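Local coordinates for DUF3218 domain-containing protein (Pseudomonas aeruginosa, PDB 2IGS) that is of unknown function but folds as a largely helical bundle that may be distantly related to lysozyme-like proteins, at residues W42-P45 against L46-P50; E171-K174 against A175-P179; S199-Y203 against T204-T208. All coordinates share one frame; numbering follows the deposited sequence. Where two conformers were deposited one is given.

Interaction 1 (W42-P45 against L46-P50)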
loop_
_atom_site.group_PDB
_atom_site.type_symbol
_atom_site.label_atom_id
_atom_site.label_comp_id
_atom_site.label_asym_id
_atom_site.label_seq_id
_atom_site.Cartn_x
_atom_site.Cartn_y
_atom_site.Cartn_z
ATOM N N TRP F 42 22.652 -25.030 25.675
ATOM C CA TRP F 42 22.449 -24.947 27.134
ATOM C C TRP F 42 22.848 -23.580 27.726
ATOM O O TRP F 42 22.547 -23.287 28.874
ATOM C CB TRP F 42 23.129 -26.136 27.833
ATOM C CG TRP F 42 22.364 -27.452 27.614
ATOM C CD1 TRP F 42 21.032 -27.591 27.268
ATOM C CD2 TRP F 42 22.868 -28.790 27.792
ATOM N NE1 TRP F 42 20.686 -28.927 27.213
ATOM C CE2 TRP F 42 21.795 -29.685 27.511
ATOM C CE3 TRP F 42 24.129 -29.322 28.132
ATOM C CZ2 TRP F 42 21.946 -31.081 27.559
ATOM C CZ3 TRP F 42 24.275 -30.714 28.197
ATOM C CH2 TRP F 42 23.177 -31.576 27.917
ATOM N N ASP F 43 23.513 -22.743 26.930
ATOM C CA ASP F 43 23.637 -21.310 27.248
ATOM C C ASP F 43 22.377 -20.477 26.949
ATOM O O ASP F 43 22.247 -19.353 27.447
ATOM C CB ASP F 43 24.853 -20.681 26.529
ATOM C CG ASP F 43 26.194 -21.020 27.204
ATOM O OD1 ASP F 43 26.221 -21.510 28.361
ATOM O OD2 ASP F 43 27.241 -20.790 26.562
ATOM N N ILE F 44 21.459 -21.022 26.150
ATOM C CA ILE F 44 20.272 -20.274 25.686
ATOM C C ILE F 44 19.512 -19.505 26.796
ATOM O O ILE F 44 19.376 -18.294 26.674
ATOM C CB ILE F 44 19.317 -21.112 24.749
ATOM C CG1 ILE F 44 19.974 -21.402 23.385
ATOM C CG2 ILE F 44 18.009 -20.378 24.507
ATOM C CD1 ILE F 44 19.123 -22.273 22.469
ATOM N N PRO F 45 19.095 -20.183 27.907
ATOM C CA PRO F 45 18.394 -19.478 28.998
ATOM C C PRO F 45 19.189 -18.351 29.623
ATOM O O PRO F 45 18.605 -17.361 30.058
ATOM C CB PRO F 45 18.176 -20.569 30.035
ATOM C CG PRO F 45 18.113 -21.812 29.254
ATOM C CD PRO F 45 19.223 -21.620 28.228
ATOM N N LEU F 46 20.509 -18.489 29.685
ATOM C CA LEU F 46 21.302 -17.419 30.223
ATOM C C LEU F 46 21.466 -16.290 29.208
ATOM O O LEU F 46 21.484 -15.124 29.593
ATOM C CB LEU F 46 22.657 -17.904 30.721
ATOM C CG LEU F 46 23.518 -16.843 31.421
ATOM C CD1 LEU F 46 22.848 -16.438 32.731
ATOM C CD2 LEU F 46 24.925 -17.408 31.656
ATOM N N ARG F 47 21.576 -16.636 27.928
ATOM C CA ARG F 47 21.692 -15.614 26.904
ATOM C C ARG F 47 20.389 -14.819 26.760
ATOM O O ARG F 47 20.420 -13.638 26.454
ATOM C CB ARG F 47 22.247 -16.185 25.592
ATOM C CG ARG F 47 23.776 -16.068 25.560
ATOM C CD ARG F 47 24.461 -16.618 24.320
ATOM N NE ARG F 47 25.199 -17.857 24.592
ATOM C CZ ARG F 47 26.295 -18.238 23.941
ATOM N NH1 ARG F 47 26.806 -17.464 22.979
ATOM N NH2 ARG F 47 26.889 -19.387 24.254
ATOM N N LEU F 48 19.257 -15.460 27.051
ATOM C CA LEU F 48 17.959 -14.763 27.142
ATOM C C LEU F 48 17.782 -13.898 28.398
ATOM O O LEU F 48 17.144 -12.851 28.351
ATOM C CB LEU F 48 16.794 -15.745 27.001
ATOM C CG LEU F 48 16.561 -16.374 25.615
ATOM C CD1 LEU F 48 15.543 -17.507 25.786
ATOM C CD2 LEU F 48 16.087 -15.346 24.543
ATOM N N HIS F 49 18.365 -14.323 29.508
ATOM C CA HIS F 49 18.223 -13.623 30.786
ATOM C C HIS F 49 19.585 -13.408 31.455
ATOM O O HIS F 49 19.885 -14.059 32.459
ATOM C CB HIS F 49 17.274 -14.393 31.717
ATOM C CG HIS F 49 15.856 -14.408 31.234
ATOM N ND1 HIS F 49 14.990 -13.367 31.467
ATOM C CD2 HIS F 49 15.178 -15.299 30.472
ATOM C CE1 HIS F 49 13.826 -13.621 30.888
ATOM N NE2 HIS F 49 13.912 -14.795 30.285
ATOM N N PRO F 50 20.414 -12.498 30.894
ATOM C CA PRO F 50 21.696 -12.185 31.525
ATOM C C PRO F 50 21.550 -11.626 32.948
ATOM O O PRO F 50 22.527 -11.618 33.683
ATOM C CB PRO F 50 22.300 -11.131 30.584
ATOM C CG PRO F 50 21.124 -10.589 29.797
ATOM C CD PRO F 50 20.207 -11.719 29.651
#

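Interaction 2 (E171-K174 against A175-P179)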
loop_
_atom_site.group_PDB
_atom_site.type_symbol
_atom_site.label_atom_id
_atom_site.label_comp_id
_atom_site.label_asym_id
_atom_site.label_seq_id
_atom_site.Cartn_x
_atom_site.Cartn_y
_atom_site.Cartn_z
ATOM N N GLU F 171 12.779 -40.245 23.253
ATOM C CA GLU F 171 11.594 -40.968 23.724
ATOM C C GLU F 171 10.944 -40.368 24.973
ATOM O O GLU F 171 9.739 -40.095 24.985
ATOM C CB GLU F 171 11.943 -42.439 23.999
ATOM C CG GLU F 171 12.130 -43.297 22.753
ATOM C CD GLU F 171 12.658 -44.704 23.053
ATOM O OE1 GLU F 171 12.273 -45.292 24.090
ATOM O OE2 GLU F 171 13.457 -45.220 22.240
ATOM N N ASP F 172 11.752 -40.170 26.012
ATOM C CA ASP F 172 11.249 -39.798 27.354
ATOM C C ASP F 172 10.601 -38.408 27.425
ATOM O O ASP F 172 9.642 -38.206 28.166
ATOM C CB ASP F 172 12.350 -39.932 28.406
ATOM C CG ASP F 172 12.694 -41.384 28.714
ATOM O OD1 ASP F 172 13.812 -41.633 29.211
ATOM O OD2 ASP F 172 11.847 -42.277 28.472
ATOM N N ILE F 173 11.132 -37.467 26.647
ATOM C CA ILE F 173 10.532 -36.138 26.496
ATOM C C ILE F 173 9.251 -36.209 25.666
ATOM O O ILE F 173 8.232 -35.603 26.008
ATOM C CB ILE F 173 11.546 -35.107 25.912
ATOM C CG1 ILE F 173 12.870 -35.160 26.689
ATOM C CG2 ILE F 173 10.963 -33.692 25.965
ATOM C CD1 ILE F 173 13.887 -34.124 26.272
ATOM N N LYS F 174 9.302 -36.966 24.579
ATOM C CA LYS F 174 8.111 -37.258 23.770
ATOM C C LYS F 174 6.966 -37.878 24.615
ATOM O O LYS F 174 5.806 -37.497 24.471
ATOM C CB LYS F 174 8.488 -38.164 22.580
ATOM C CG LYS F 174 7.753 -37.843 21.293
ATOM C CD LYS F 174 7.967 -38.916 20.227
ATOM C CE LYS F 174 6.935 -38.818 19.060
ATOM N NZ LYS F 174 7.074 -37.576 18.177
ATOM N N ALA F 175 7.306 -38.803 25.511
ATOM C CA ALA F 175 6.328 -39.461 26.381
ATOM C C ALA F 175 5.750 -38.541 27.465
ATOM O O ALA F 175 4.578 -38.675 27.860
ATOM C CB ALA F 175 6.944 -40.715 27.020
ATOM N N LEU F 176 6.583 -37.628 27.952
ATOM C CA LEU F 176 6.214 -36.670 28.999
ATOM C C LEU F 176 5.286 -35.575 28.496
ATOM O O LEU F 176 4.373 -35.148 29.190
ATOM C CB LEU F 176 7.485 -36.021 29.562
ATOM C CG LEU F 176 7.369 -34.918 30.619
ATOM C CD1 LEU F 176 7.057 -35.473 32.011
ATOM C CD2 LEU F 176 8.650 -34.138 30.626
ATOM N N VAL F 177 5.532 -35.117 27.275
ATOM C CA VAL F 177 4.932 -33.885 26.783
ATOM C C VAL F 177 3.771 -34.144 25.821
ATOM O O VAL F 177 2.874 -33.302 25.679
ATOM C CB VAL F 177 6.036 -33.002 26.161
ATOM C CG1 VAL F 177 5.463 -31.910 25.351
ATOM C CG2 VAL F 177 6.898 -32.436 27.265
ATOM N N GLY F 178 3.782 -35.326 25.197
ATOM C CA GLY F 178 2.761 -35.748 24.243
ATOM C C GLY F 178 1.328 -35.630 24.721
ATOM O O GLY F 178 0.467 -35.223 23.945
ATOM N N PRO F 179 1.052 -36.014 25.990
ATOM C CA PRO F 179 -0.299 -35.891 26.557
ATOM C C PRO F 179 -0.884 -34.467 26.622
ATOM O O PRO F 179 -2.115 -34.295 26.653
ATOM C CB PRO F 179 -0.140 -36.492 27.974
ATOM C CG PRO F 179 1.008 -37.416 27.848
ATOM C CD PRO F 179 1.966 -36.665 26.950
#

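Interaction 3 (S199-Y203 against T204-T208)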
loop_
_atom_site.group_PDB
_atom_site.type_symbol
_atom_site.label_atom_id
_atom_site.label_comp_id
_atom_site.label_asym_id
_atom_site.label_seq_id
_atom_site.Cartn_x
_atom_site.Cartn_y
_atom_site.Cartn_z
ATOM N N SER F 199 6.758 -31.135 36.804
ATOM C CA SER F 199 7.641 -31.901 37.680
ATOM C C SER F 199 8.718 -32.671 36.932
ATOM O O SER F 199 9.817 -32.826 37.451
ATOM C CB SER F 199 6.828 -32.866 38.528
ATOM O OG SER F 199 5.990 -32.139 39.390
ATOM N N GLY F 200 8.386 -33.152 35.732
ATOM C CA GLY F 200 9.288 -33.921 34.882
ATOM C C GLY F 200 10.373 -33.119 34.159
ATOM O O GLY F 200 11.393 -33.684 33.724
ATOM N N LEU F 201 10.187 -31.809 34.027
ATOM C CA LEU F 201 11.105 -31.044 33.190
ATOM C C LEU F 201 12.363 -30.661 33.941
ATOM O O LEU F 201 12.324 -30.384 35.142
ATOM C CB LEU F 201 10.458 -29.788 32.585
ATOM C CG LEU F 201 9.566 -29.923 31.345
ATOM C CD1 LEU F 201 9.180 -28.545 30.853
ATOM C CD2 LEU F 201 10.238 -30.728 30.208
ATOM N N ARG F 202 13.480 -30.666 33.219
ATOM C CA ARG F 202 14.712 -30.085 33.742
ATOM C C ARG F 202 15.237 -29.062 32.762
ATOM O O ARG F 202 14.791 -29.021 31.629
ATOM C CB ARG F 202 15.753 -31.163 34.088
ATOM C CG ARG F 202 15.436 -31.904 35.410
ATOM C CD ARG F 202 15.939 -33.326 35.367
ATOM N NE ARG F 202 17.004 -33.438 34.379
ATOM C CZ ARG F 202 17.059 -34.342 33.406
ATOM N NH1 ARG F 202 16.122 -35.282 33.286
ATOM N NH2 ARG F 202 18.085 -34.306 32.565
ATOM N N TYR F 203 16.162 -28.215 33.230
ATOM C CA TYR F 203 16.727 -27.126 32.449
ATOM C C TYR F 203 17.188 -27.657 31.103
ATOM O O TYR F 203 16.843 -27.125 30.054
ATOM C CB TYR F 203 17.906 -26.539 33.249
ATOM C CG TYR F 203 18.751 -25.477 32.576
ATOM C CD1 TYR F 203 19.692 -25.812 31.598
ATOM C CD2 TYR F 203 18.668 -24.155 32.975
ATOM C CE1 TYR F 203 20.508 -24.812 31.009
ATOM C CE2 TYR F 203 19.477 -23.171 32.411
ATOM C CZ TYR F 203 20.382 -23.499 31.430
ATOM O OH TYR F 203 21.168 -22.511 30.875
ATOM N N THR F 204 17.945 -28.741 31.170
ATOM C CA THR F 204 18.571 -29.403 30.045
ATOM C C THR F 204 17.562 -30.034 29.046
ATOM O O THR F 204 17.720 -29.918 27.819
ATOM C CB THR F 204 19.555 -30.403 30.668
ATOM O OG1 THR F 204 20.865 -30.275 30.114
ATOM C CG2 THR F 204 19.069 -31.815 30.711
ATOM N N THR F 205 16.512 -30.667 29.571
ATOM C CA THR F 205 15.489 -31.334 28.742
ATOM C C THR F 205 14.402 -30.368 28.233
ATOM O O THR F 205 13.796 -30.607 27.182
ATOM C CB THR F 205 14.790 -32.471 29.494
ATOM O OG1 THR F 205 14.376 -31.982 30.771
ATOM C CG2 THR F 205 15.712 -33.711 29.666
ATOM N N ALA F 206 14.136 -29.312 28.999
ATOM C CA ALA F 206 13.329 -28.158 28.533
ATOM C C ALA F 206 13.975 -27.489 27.317
ATOM O O ALA F 206 13.278 -27.090 26.392
ATOM C CB ALA F 206 13.155 -27.151 29.631
ATOM N N VAL F 207 15.304 -27.347 27.320
ATOM C CA VAL F 207 15.977 -26.754 26.164
ATOM C C VAL F 207 15.907 -27.709 24.956
ATOM O O VAL F 207 15.750 -27.253 23.833
ATOM C CB VAL F 207 17.441 -26.330 26.459
ATOM C CG1 VAL F 207 18.156 -25.971 25.160
ATOM C CG2 VAL F 207 17.525 -25.175 27.487
ATOM N N THR F 208 16.006 -29.021 25.202
ATOM C CA THR F 208 15.828 -30.054 24.158
ATOM C C THR F 208 14.445 -29.931 23.477
ATOM O O THR F 208 14.350 -29.959 22.250
ATOM C CB THR F 208 16.030 -31.491 24.714
ATOM O OG1 THR F 208 17.230 -31.541 25.489
ATOM C CG2 THR F 208 16.127 -32.535 23.610
HETATM O O HOH W 1 13.462 -34.043 32.116
#

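Interaction 1 (W42-P45 against L46-P50)
From Asp43 to His49 the chain runs out the last turns of helix 35-48, with Arg47 N donating to Asp43 O (2.8 Å, 158°) and Leu48 N to Ile44 O (2.9 Å), until His49 leaves the helical conformation with a weak bond back to Pro45 O. Pro45 brings a kink, because its ring nitrogen has no hydrogen to give to the preceding turn. Side chains four residues apart then pair along the helix. Asp43 and Arg47, the latter exposed, meet as an i to i+4 ion pair: Asp43 OD2 presents its anti lone pair to Arg47 NH2 at 2.7 Å, and that oxygen lies 24° out of the guanidinium plane. The Arg47 chain bends at chi3 (-109°), which turns its end back along the helix toward the carboxylate, and Asp43 CB sits at the guanidinium edge. Arg47 has two conformers, and whether the bridge persists in the other is doubtful. Elsewhere on the helix Ile44 and Leu48 lie side by side, with Ile44 CG2 4.0 Å from Leu48 CD1. The other carboxylate oxygen of Asp43, OD1, accepts from Gly13 N at the start of helix 12-27, while Ile44 and Pro45 pack on Leu211 and Val207 of helix 203-216.

Interaction 2 (E171-K174 against A175-P179)
Ile173 and Val177 form the buried stripe of a short amphipathic alpha-helix, 171-177, a worked example of how side-chain torsions aim residues whose positions already place them on one face or another of a helix that lies against a larger bundle. Ile173 CG2 comes within 4.4 Å of Val177 CG2, a loose apolar touch one turn apart. The conformation of valine explains it: CG1 stands anti to the backbone N (chi1 166°), which leaves CG2 beside that nitrogen and turned back over the previous turn, near Ile173 O. Ile173 itself carries an extended CG1-CD1 arm (chi2 -175°) that reaches Thr205 and Thr208 of helix 203-216, while Val177 continues the same packing onto Leu209.

Leu176 faces another neighbour. Its side chain touches Thr196 of helix 190-200 and Leu201 beyond it, while its CB lies 3.4 Å from Asp172 O. That carbonyl accepts from Leu176 N at 3.1 Å, with the donor well above the carbonyl plane. The Asp172 carboxylate turns elsewhere, to a salt bridge from OD2 to Arg89 NH2, which ties this helix to helix 87-113.

Glu171 and Ala175 lie on the exposed side; the methyl of Ala175 sits near Glu171 O, and Ala175 N donates to Glu171 O at 2.8 Å. The Lys174 chain bends at its end, where the ammonium group makes a cation-pi contact with Trp164. Its backbone carbonyl is used within the turn as well: Gly178 N donates to Lys174 O at 3.1 Å, tilted 35° from the carbonyl plane.

Interaction 3 (S199-Y203 against T204-T208)
Between Arg202 and Thr205 lies a helix N-terminal cap, buried near the centre of the chain, where the turn leaving helix 190-200 becomes helix 203-216. Arg202 holds the N-cap position, and its backbone N donates to Thr205 OG1, three residues on, at 2.9 Å and 152°. The threonine torsion makes this possible: OG1 stands between the backbone N and the carbonyl carbon (chi1 49°), which directs it back toward the cap. The same hydroxyl also binds a water, 2.6 Å from Thr205 OG1, that donates to Gly200 O and thus stitches the end of one helix to the start of the next. Behind the cap, Ala206 N donates to Arg202 O at 2.7 Å, a short, nearly straight bond that begins the helical ladder.

Arg202's own side chain folds over the first turn. The Thr205 methyl lies over one guanidinium face, CG2 being 4.0 Å from Arg202 CZ, while Thr204 CG2 approaches Arg202 NH2 obliquely at 3.3 Å. Glu72 accepts a hydrogen bond from Thr204 N and forms a long, weak ion pair with Arg202 NE. Leu201, just before the cap, brings CD1 to 4.4 Å from Ala206 CB. A threonine hydroxyl at N3 accepting from the N-cap amide is one half of a capping box, here closing a tight helix-to-helix junction.

The start of helix 203-216 and the turn before it are what the contacts share. Interaction 3 lies there and touches both others, whereas interactions 1 and 2, with centres 24 Å apart on opposite sides of the chain's centre, do not meet; their nearest atoms stay about 9 Å apart. Toward interaction 1, Tyr203 OH and Trp42 O form a probable hydrogen bond of 2.6 Å, Trp42 NE1 and Thr204 O probably form a second, at 3.2 Å, and Pro45 CG packs 3.8 Å from Val207 CG2. Toward interaction 2, Ile173 CD1 approaches Thr205 O to 3.6 Å and Leu176 CD2 approaches Leu201 CD2. Acetic acid, probably from crystallisation, lies about 4 Å from the Leu48 side chain in interaction 1, but establishes no functional site.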